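Local coordinates for copper homeostasis operon regulatory protein (Thermus thermophilus, PDB 3AAI), which probably binds regulatory DNA and represses transcription of copper homeostasis genes as a CsoR-type repressor, at residues 17-22 and 56-61; 24-29 and 48-53; 61-66 and 85-90. One frame throughout, in Å; residues are numbered along the deposited sequence.

Contacts 1 and 2 lie in sequence along the same pair of long helices, 10-34 and 41-69, with their centres about 11 Å apart. Contact 2 is enclosed along the chain by contact 1, nearer the connection between the two helices. Contact 3 leaves this hairpin: residues 61-66 of helix 41-69 meet helix 80-91, its centre about 14 Å from that of contact 1, with which it shares M61, and about 23 Å from that of contact 2. All three reach the second subunit, consistent with a four-helix bundle formed by the helix pairs of two chains, with helix 80-91 packed beside it. As in CsoR relatives, copper probably binds between subunits near contact 3.

Contact 1 of 3, residues 17-22 and 56-61; sequences RRRLLS and DRVGEM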
loop_
_atom_site.group_PDB
_atom_site.type_symbol
_atom_site.label_atom_id
_atom_site.label_comp_id
_atom_site.label_asym_id
_atom_site.label_seq_id
_atom_site.Cartn_x
_atom_site.Cartn_y
_atom_site.Cartn_z
ATOM N N ARG A 17 1.954 20.709 10.946
ATOM C CA ARG A 17 0.767 21.019 11.738
ATOM C C ARG A 17 -0.330 21.623 10.875
ATOM O O ARG A 17 -1.505 21.280 11.011
ATOM C CB ARG A 17 1.088 21.999 12.868
ATOM C CG ARG A 17 1.958 21.449 13.981
ATOM C CD ARG A 17 1.721 22.242 15.252
ATOM N NE ARG A 17 0.384 21.980 15.782
ATOM C CZ ARG A 17 -0.259 22.767 16.639
ATOM N NH1 ARG A 17 0.307 23.890 17.071
ATOM N NH2 ARG A 17 -1.468 22.426 17.073
ATOM N N ARG A 18 0.061 22.533 9.995
ATOM C CA ARG A 18 -0.893 23.183 9.122
ATOM C C ARG A 18 -1.540 22.164 8.198
ATOM O O ARG A 18 -2.757 22.161 8.025
ATOM C CB ARG A 18 -0.193 24.283 8.320
ATOM C CG ARG A 18 0.429 25.345 9.227
ATOM C CD ARG A 18 0.841 26.601 8.477
ATOM N NE ARG A 18 -0.298 27.252 7.833
ATOM C CZ ARG A 18 -0.270 28.483 7.333
ATOM N NH1 ARG A 18 -1.354 28.993 6.760
ATOM N NH2 ARG A 18 0.836 29.211 7.414
ATOM N N ARG A 19 -0.735 21.273 7.631
ATOM C CA ARG A 19 -1.276 20.269 6.730
ATOM C C ARG A 19 -2.151 19.260 7.461
ATOM O O ARG A 19 -3.173 18.815 6.939
ATOM C CB ARG A 19 -0.141 19.547 6.002
ATOM C CG ARG A 19 0.869 20.498 5.377
ATOM C CD ARG A 19 1.682 19.819 4.294
ATOM N NE ARG A 19 0.831 19.463 3.167
ATOM C CZ ARG A 19 1.270 18.958 2.020
ATOM N NH1 ARG A 19 2.567 18.743 1.836
ATOM N NH2 ARG A 19 0.405 18.671 1.054
ATOM N N LEU A 20 -1.772 18.916 8.685
ATOM C CA LEU A 20 -2.547 17.946 9.430
ATOM C C LEU A 20 -3.821 18.541 10.001
ATOM O O LEU A 20 -4.783 17.823 10.266
ATOM C CB LEU A 20 -1.688 17.329 10.533
ATOM C CG LEU A 20 -0.556 16.443 10.003
ATOM C CD1 LEU A 20 0.250 15.912 11.171
ATOM C CD2 LEU A 20 -1.142 15.294 9.185
ATOM N N LEU A 21 -3.823 19.856 10.199
ATOM C CA LEU A 21 -5.007 20.533 10.716
ATOM C C LEU A 21 -6.096 20.453 9.635
ATOM O O LEU A 21 -7.253 20.185 9.933
ATOM C CB LEU A 21 -4.687 21.994 11.052
ATOM C CG LEU A 21 -5.818 22.773 11.734
ATOM C CD1 LEU A 21 -6.241 22.041 13.000
ATOM C CD2 LEU A 21 -5.356 24.191 12.068
ATOM N N SER A 22 -5.710 20.652 8.380
ATOM C CA SER A 22 -6.665 20.560 7.281
ATOM C C SER A 22 -7.112 19.112 7.126
ATOM O O SER A 22 -8.296 18.833 6.943
ATOM C CB SER A 22 -6.036 21.045 5.974
ATOM O OG SER A 22 -5.702 22.417 6.055
ATOM N N ASP A 56 -0.123 10.995 3.666
ATOM C CA ASP A 56 1.058 10.501 2.960
ATOM C C ASP A 56 2.003 11.644 2.589
ATOM O O ASP A 56 3.219 11.520 2.736
ATOM C CB ASP A 56 0.643 9.774 1.682
ATOM C CG ASP A 56 0.333 8.313 1.916
ATOM O OD1 ASP A 56 -0.331 7.702 1.052
ATOM O OD2 ASP A 56 0.764 7.772 2.957
ATOM N N ARG A 57 1.446 12.749 2.097
ATOM C CA ARG A 57 2.264 13.901 1.720
ATOM C C ARG A 57 2.995 14.501 2.922
ATOM O O ARG A 57 4.110 15.012 2.790
ATOM C CB ARG A 57 1.408 14.973 1.033
ATOM C CG ARG A 57 0.944 14.564 -0.364
ATOM C CD ARG A 57 0.383 15.745 -1.145
ATOM N NE ARG A 57 -0.927 16.176 -0.660
ATOM C CZ ARG A 57 -2.056 15.497 -0.847
ATOM N NH1 ARG A 57 -3.200 15.972 -0.368
ATOM N NH2 ARG A 57 -2.045 14.351 -1.515
ATOM N N VAL A 58 2.365 14.455 4.090
ATOM C CA VAL A 58 3.012 14.972 5.286
ATOM C C VAL A 58 4.128 13.998 5.686
ATOM O O VAL A 58 5.232 14.414 6.020
ATOM C CB VAL A 58 2.015 15.120 6.450
ATOM C CG1 VAL A 58 2.763 15.510 7.730
ATOM C CG2 VAL A 58 0.980 16.195 6.107
ATOM N N GLY A 59 3.831 12.704 5.648
ATOM C CA GLY A 59 4.836 11.715 5.996
ATOM C C GLY A 59 6.016 11.842 5.048
ATOM O O GLY A 59 7.171 11.676 5.442
ATOM N N GLU A 60 5.714 12.146 3.789
ATOM C CA GLU A 60 6.735 12.311 2.763
ATOM C C GLU A 60 7.653 13.474 3.104
ATOM O O GLU A 60 8.874 13.368 3.006
ATOM C CB GLU A 60 6.075 12.571 1.411
ATOM C CG GLU A 60 7.034 12.527 0.237
ATOM C CD GLU A 60 6.350 12.790 -1.089
ATOM O OE1 GLU A 60 5.217 12.300 -1.275
ATOM O OE2 GLU A 60 6.950 13.474 -1.945
HETATM N N MSE A 61 7.050 14.593 3.490
HETATM C CA MSE A 61 7.808 15.783 3.847
HETATM C C MSE A 61 8.718 15.523 5.042
HETATM O O MSE A 61 9.894 15.881 5.028
HETATM C CB MSE A 61 6.850 16.921 4.175
HETATM C CG MSE A 61 7.461 18.024 5.014
HETATM SE SE MSE A 61 6.150 19.362 5.396
HETATM C CE MSE A 61 6.527 20.512 3.892
#
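R19 and V58 mark where segments 17-22 and 56-61 come together, antiparallel at 168° with 10.0 Å between their axes and 7.0 Å between the CA atoms of this pair. V58 faces the opposing helix; its CG1 is anti to the backbone N (chi1 173°), leaving V58 CG2 to meet R19 CB at 3.5 Å and L20 CD2 at 3.8 Å. A short branched residue suits this spot, its methyls meeting both R19 CB and the L20 side chain. R19 lays its aliphatic part past V58, then bends at chi3 (66°) and carries its guanidinium toward R57. There R19 NH2 lies in the plane of the R57 guanidinium, at its edge, 3.3 Å from R57 NE and 3.7 Å from R57 CD. Both nitrogens are donors and both groups cationic, so this is no hydrogen bond but a meeting of like charges, probably eased by solvent. With an alanine at R19, CB would stay against V58, but the chain beside the valine would go and R57 CD would probably lose its cover. V58 also touches A16 of helix 10-34. L20 packs on L31 and V58 on L48 of the second subunit, placing the contact in the dimer's four-helix bundle.

Contact 2 of 3, residues 24-29 and 48-53; sequences KGHLEG and LKAVEG
The imidazole of H26 lies with one face against V51. Methyl CG2 sits over that face, offset toward the rim on the CG side, 3.6 Å from the ring centroid and 16° off the normal, a CH-pi contact whose shortest approach is 3.5 Å, from V51 CG2 to H26 CG. H26 holds CG anti to its own backbone N (chi1 -164°), which swings the ring across to segment 48-53, where the two side chains run past each other in opposite directions. A50 adds only a methyl, with A50 CB 3.7 Å from H26 CE1; so small a residue lets the ring lie close to the helix. The polar end of the ring is engaged too: H26 NE2 is hydrogen-bonded to OE1 of Q47, on helix 41-69 just before segment 48-53, which probably fixes the ring's rotation. Histidine thus suits a partly exposed edge, giving a flat face to a methyl and a nitrogen to an amide. On the buried side V51 CG1 lies 4.2 Å from L27 CD1. The two segments are antiparallel at 167°, their axes 9.9 Å apart. I30 of helix 10-34 touches L48 and V51 of helix 41-69, while L27 packs on L55 of the second subunit, joining this hairpin to its mate.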
loop_
_atom_site.group_PDB
_atom_site.type_symbol
_atom_site.label_atom_id
_atom_site.label_comp_id
_atom_site.label_asym_id
_atom_site.label_seq_id
_atom_site.Cartn_x
_atom_site.Cartn_y
_atom_site.Cartn_z
ATOM N N LYS A 24 -7.350 16.907 9.355
ATOM C CA LYS A 24 -8.309 16.649 10.430
ATOM C C LYS A 24 -9.672 17.267 10.083
ATOM O O LYS A 24 -10.720 16.661 10.314
ATOM C CB LYS A 24 -7.793 17.225 11.751
ATOM C CG LYS A 24 -8.855 17.337 12.830
ATOM C CD LYS A 24 -8.350 18.134 14.012
ATOM C CE LYS A 24 -9.500 18.695 14.824
ATOM N NZ LYS A 24 -10.287 19.689 14.045
ATOM N N GLY A 25 -9.654 18.476 9.535
ATOM C CA GLY A 25 -10.903 19.112 9.137
ATOM C C GLY A 25 -11.599 18.260 8.078
ATOM O O GLY A 25 -12.817 18.103 8.090
ATOM N N HIS A 26 -10.815 17.708 7.156
ATOM C CA HIS A 26 -11.343 16.847 6.094
ATOM C C HIS A 26 -11.935 15.588 6.733
ATOM O O HIS A 26 -13.015 15.123 6.358
ATOM C CB HIS A 26 -10.209 16.458 5.136
ATOM C CG HIS A 26 -10.675 15.908 3.822
ATOM N ND1 HIS A 26 -9.836 15.775 2.736
ATOM C CD2 HIS A 26 -11.887 15.456 3.418
ATOM C CE1 HIS A 26 -10.511 15.264 1.720
ATOM N NE2 HIS A 26 -11.757 15.062 2.108
ATOM N N LEU A 27 -11.225 15.048 7.718
ATOM C CA LEU A 27 -11.671 13.845 8.406
ATOM C C LEU A 27 -13.040 14.048 9.054
ATOM O O LEU A 27 -13.887 13.151 9.023
ATOM C CB LEU A 27 -10.633 13.434 9.461
ATOM C CG LEU A 27 -10.635 11.977 9.928
ATOM C CD1 LEU A 27 -10.695 11.048 8.716
ATOM C CD2 LEU A 27 -9.363 11.704 10.752
ATOM N N GLU A 28 -13.269 15.223 9.635
ATOM C CA GLU A 28 -14.560 15.506 10.257
ATOM C C GLU A 28 -15.665 15.555 9.206
ATOM O O GLU A 28 -16.833 15.293 9.504
ATOM C CB GLU A 28 -14.525 16.836 11.012
ATOM C CG GLU A 28 -13.537 16.862 12.145
ATOM C CD GLU A 28 -13.708 18.078 13.027
ATOM O OE1 GLU A 28 -14.818 18.258 13.573
ATOM O OE2 GLU A 28 -12.733 18.848 13.172
ATOM N N GLY A 29 -15.295 15.911 7.980
ATOM C CA GLY A 29 -16.276 15.951 6.910
ATOM C C GLY A 29 -16.758 14.543 6.598
ATOM O O GLY A 29 -17.928 14.332 6.291
ATOM N N LEU A 48 -11.967 9.231 1.857
ATOM C CA LEU A 48 -11.000 8.523 2.690
ATOM C C LEU A 48 -9.641 8.443 2.009
ATOM O O LEU A 48 -8.604 8.688 2.633
ATOM C CB LEU A 48 -11.495 7.109 3.002
ATOM C CG LEU A 48 -12.602 7.004 4.044
ATOM C CD1 LEU A 48 -13.151 5.585 4.053
ATOM C CD2 LEU A 48 -12.058 7.409 5.416
ATOM N N LYS A 49 -9.650 8.096 0.724
ATOM C CA LYS A 49 -8.413 7.990 -0.029
ATOM C C LYS A 49 -7.750 9.351 -0.149
ATOM O O LYS A 49 -6.521 9.450 -0.196
ATOM C CB LYS A 49 -8.672 7.396 -1.419
ATOM C CG LYS A 49 -9.046 5.921 -1.393
ATOM C CD LYS A 49 -7.947 5.084 -0.744
ATOM C CE LYS A 49 -8.418 3.670 -0.430
ATOM N NZ LYS A 49 -8.807 2.914 -1.653
ATOM N N ALA A 50 -8.569 10.399 -0.203
ATOM C CA ALA A 50 -8.068 11.763 -0.307
ATOM C C ALA A 50 -7.363 12.132 1.001
ATOM O O ALA A 50 -6.274 12.704 0.989
ATOM C CB ALA A 50 -9.235 12.740 -0.594
ATOM N N VAL A 51 -7.990 11.810 2.127
ATOM C CA VAL A 51 -7.394 12.091 3.427
ATOM C C VAL A 51 -6.115 11.272 3.579
ATOM O O VAL A 51 -5.107 11.770 4.087
ATOM C CB VAL A 51 -8.368 11.758 4.578
ATOM C CG1 VAL A 51 -7.660 11.883 5.930
ATOM C CG2 VAL A 51 -9.554 12.719 4.533
ATOM N N GLU A 52 -6.152 10.022 3.128
ATOM C CA GLU A 52 -4.973 9.165 3.212
ATOM C C GLU A 52 -3.839 9.785 2.407
ATOM O O GLU A 52 -2.676 9.718 2.805
ATOM C CB GLU A 52 -5.279 7.759 2.680
ATOM C CG GLU A 52 -6.387 7.051 3.442
ATOM C CD GLU A 52 -6.572 5.604 3.023
ATOM O OE1 GLU A 52 -6.688 5.335 1.808
ATOM O OE2 GLU A 52 -6.613 4.736 3.917
ATOM N N GLY A 53 -4.186 10.405 1.278
ATOM C CA GLY A 53 -3.181 11.046 0.443
ATOM C C GLY A 53 -2.547 12.252 1.122
ATOM O O GLY A 53 -1.339 12.476 1.016
#

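Contact 3 of 3, residues 61-66 and 85-90; sequences MVLRAH and EELMEA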
loop_
_atom_site.group_PDB
_atom_site.type_symbol
_atom_site.label_atom_id
_atom_site.label_comp_id
_atom_site.label_asym_id
_atom_site.label_seq_id
_atom_site.Cartn_x
_atom_site.Cartn_y
_atom_site.Cartn_z
HETATM N N MSE A 61 7.050 14.593 3.490
HETATM C CA MSE A 61 7.808 15.783 3.847
HETATM C C MSE A 61 8.718 15.523 5.042
HETATM O O MSE A 61 9.894 15.881 5.028
HETATM C CB MSE A 61 6.850 16.921 4.175
HETATM C CG MSE A 61 7.461 18.024 5.014
HETATM SE SE MSE A 61 6.150 19.362 5.396
HETATM C CE MSE A 61 6.527 20.512 3.892
ATOM N N VAL A 62 8.159 14.909 6.078
ATOM C CA VAL A 62 8.920 14.599 7.279
ATOM C C VAL A 62 10.053 13.620 6.961
ATOM O O VAL A 62 11.175 13.802 7.426
ATOM C CB VAL A 62 7.999 14.022 8.382
ATOM C CG1 VAL A 62 8.820 13.611 9.608
ATOM C CG2 VAL A 62 6.965 15.076 8.782
ATOM N N LEU A 63 9.771 12.595 6.158
ATOM C CA LEU A 63 10.810 11.632 5.796
ATOM C C LEU A 63 11.958 12.337 5.071
ATOM O O LEU A 63 13.124 12.181 5.436
ATOM C CB LEU A 63 10.243 10.530 4.894
ATOM C CG LEU A 63 11.276 9.563 4.302
ATOM C CD1 LEU A 63 12.015 8.843 5.423
ATOM C CD2 LEU A 63 10.582 8.558 3.392
ATOM N N ARG A 64 11.613 13.113 4.047
ATOM C CA ARG A 64 12.593 13.849 3.249
ATOM C C ARG A 64 13.554 14.667 4.120
ATOM O O ARG A 64 14.771 14.547 3.986
ATOM C CB ARG A 64 11.861 14.762 2.253
ATOM C CG ARG A 64 12.749 15.423 1.208
ATOM C CD ARG A 64 11.934 16.323 0.282
ATOM N NE ARG A 64 11.037 15.568 -0.590
ATOM C CZ ARG A 64 11.390 15.061 -1.767
ATOM N NH1 ARG A 64 12.625 15.231 -2.227
ATOM N NH2 ARG A 64 10.513 14.374 -2.485
ATOM N N ALA A 65 13.011 15.492 5.013
ATOM C CA ALA A 65 13.843 16.309 5.890
ATOM C C ALA A 65 14.741 15.407 6.729
ATOM O O ALA A 65 15.934 15.674 6.896
ATOM C CB ALA A 65 12.968 17.176 6.795
ATOM N N HIS A 66 14.156 14.332 7.251
ATOM C CA HIS A 66 14.880 13.362 8.064
ATOM C C HIS A 66 16.062 12.814 7.258
ATOM O O HIS A 66 17.171 12.686 7.778
ATOM C CB HIS A 66 13.932 12.221 8.460
ATOM C CG HIS A 66 14.539 11.199 9.374
ATOM N ND1 HIS A 66 14.874 11.470 10.683
ATOM C CD2 HIS A 66 14.827 9.890 9.178
ATOM C CE1 HIS A 66 15.339 10.372 11.255
ATOM N NE2 HIS A 66 15.321 9.399 10.363
ATOM N N GLU A 85 17.670 1.291 11.647
ATOM C CA GLU A 85 16.772 0.377 12.349
ATOM C C GLU A 85 15.465 1.066 12.724
ATOM O O GLU A 85 14.381 0.525 12.505
ATOM C CB GLU A 85 17.455 -0.171 13.613
ATOM N N GLU A 86 15.573 2.264 13.289
ATOM C CA GLU A 86 14.395 3.022 13.703
ATOM C C GLU A 86 13.548 3.419 12.496
ATOM O O GLU A 86 12.329 3.232 12.491
ATOM C CB GLU A 86 14.820 4.263 14.485
ATOM N N LEU A 87 14.202 3.962 11.472
ATOM C CA LEU A 87 13.513 4.381 10.259
ATOM C C LEU A 87 12.700 3.243 9.646
ATOM O O LEU A 87 11.492 3.375 9.443
ATOM C CB LEU A 87 14.520 4.896 9.233
ATOM C CG LEU A 87 13.922 5.404 7.919
ATOM C CD1 LEU A 87 12.896 6.498 8.202
ATOM C CD2 LEU A 87 15.036 5.934 7.032
HETATM N N MSE A 88 13.369 2.130 9.349
HETATM C CA MSE A 88 12.711 0.970 8.761
HETATM C C MSE A 88 11.545 0.550 9.647
HETATM O O MSE A 88 10.519 0.066 9.164
HETATM C CB MSE A 88 13.698 -0.196 8.619
HETATM C CG MSE A 88 14.878 0.076 7.698
HETATM SE SE MSE A 88 14.367 0.429 5.852
HETATM C CE MSE A 88 14.070 -1.399 5.283
ATOM N N GLU A 89 11.715 0.746 10.948
ATOM C CA GLU A 89 10.688 0.408 11.920
ATOM C C GLU A 89 9.484 1.329 11.723
ATOM O O GLU A 89 8.332 0.896 11.797
ATOM C CB GLU A 89 11.255 0.570 13.328
ATOM C CG GLU A 89 10.389 0.007 14.425
ATOM C CD GLU A 89 11.085 0.051 15.769
ATOM O OE1 GLU A 89 12.169 -0.557 15.895
ATOM O OE2 GLU A 89 10.553 0.693 16.698
ATOM N N ALA A 90 9.762 2.603 11.466
ATOM C CA ALA A 90 8.707 3.584 11.247
ATOM C C ALA A 90 8.062 3.308 9.896
ATOM O O ALA A 90 6.841 3.233 9.786
ATOM C CB ALA A 90 9.281 4.995 11.278
#
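L87 reaches across from helix 80-91 with a single methyl, CD1, which touches both L63 and H66. L87 CD1 stands 3.7 Å from L63 CD1, the two leucine side chains crossing at about a right angle, and 4.0 Å from H66 CD2, where it approaches the imidazole obliquely while the two side chains run in opposite directions. All three contacting residues have CG anti to the backbone N; for L87 (chi1 -179°) this carries the branched end over toward segment 61-66. L63 and H66 are three residues apart and therefore share one side of their helix, so that L87 can meet both. The backbones stay well separated, 8.9 Å between the CA atoms of L63 and L87, a gap that leucines are long enough to bridge. This is helix 80-91 laid against the end of a long helix of the CsoR four-helix bundle. H66 also meets the ring of H70 edge-to-face and packs on C41 of the second subunit, a cysteine-histidine cluster consistent with the copper site of CsoR repressors. E89 forms a salt bridge with K46 of that same subunit, whose V42 lies against E86 and A90. L63 packs on M88 and L87 on L67, both of the third subunit.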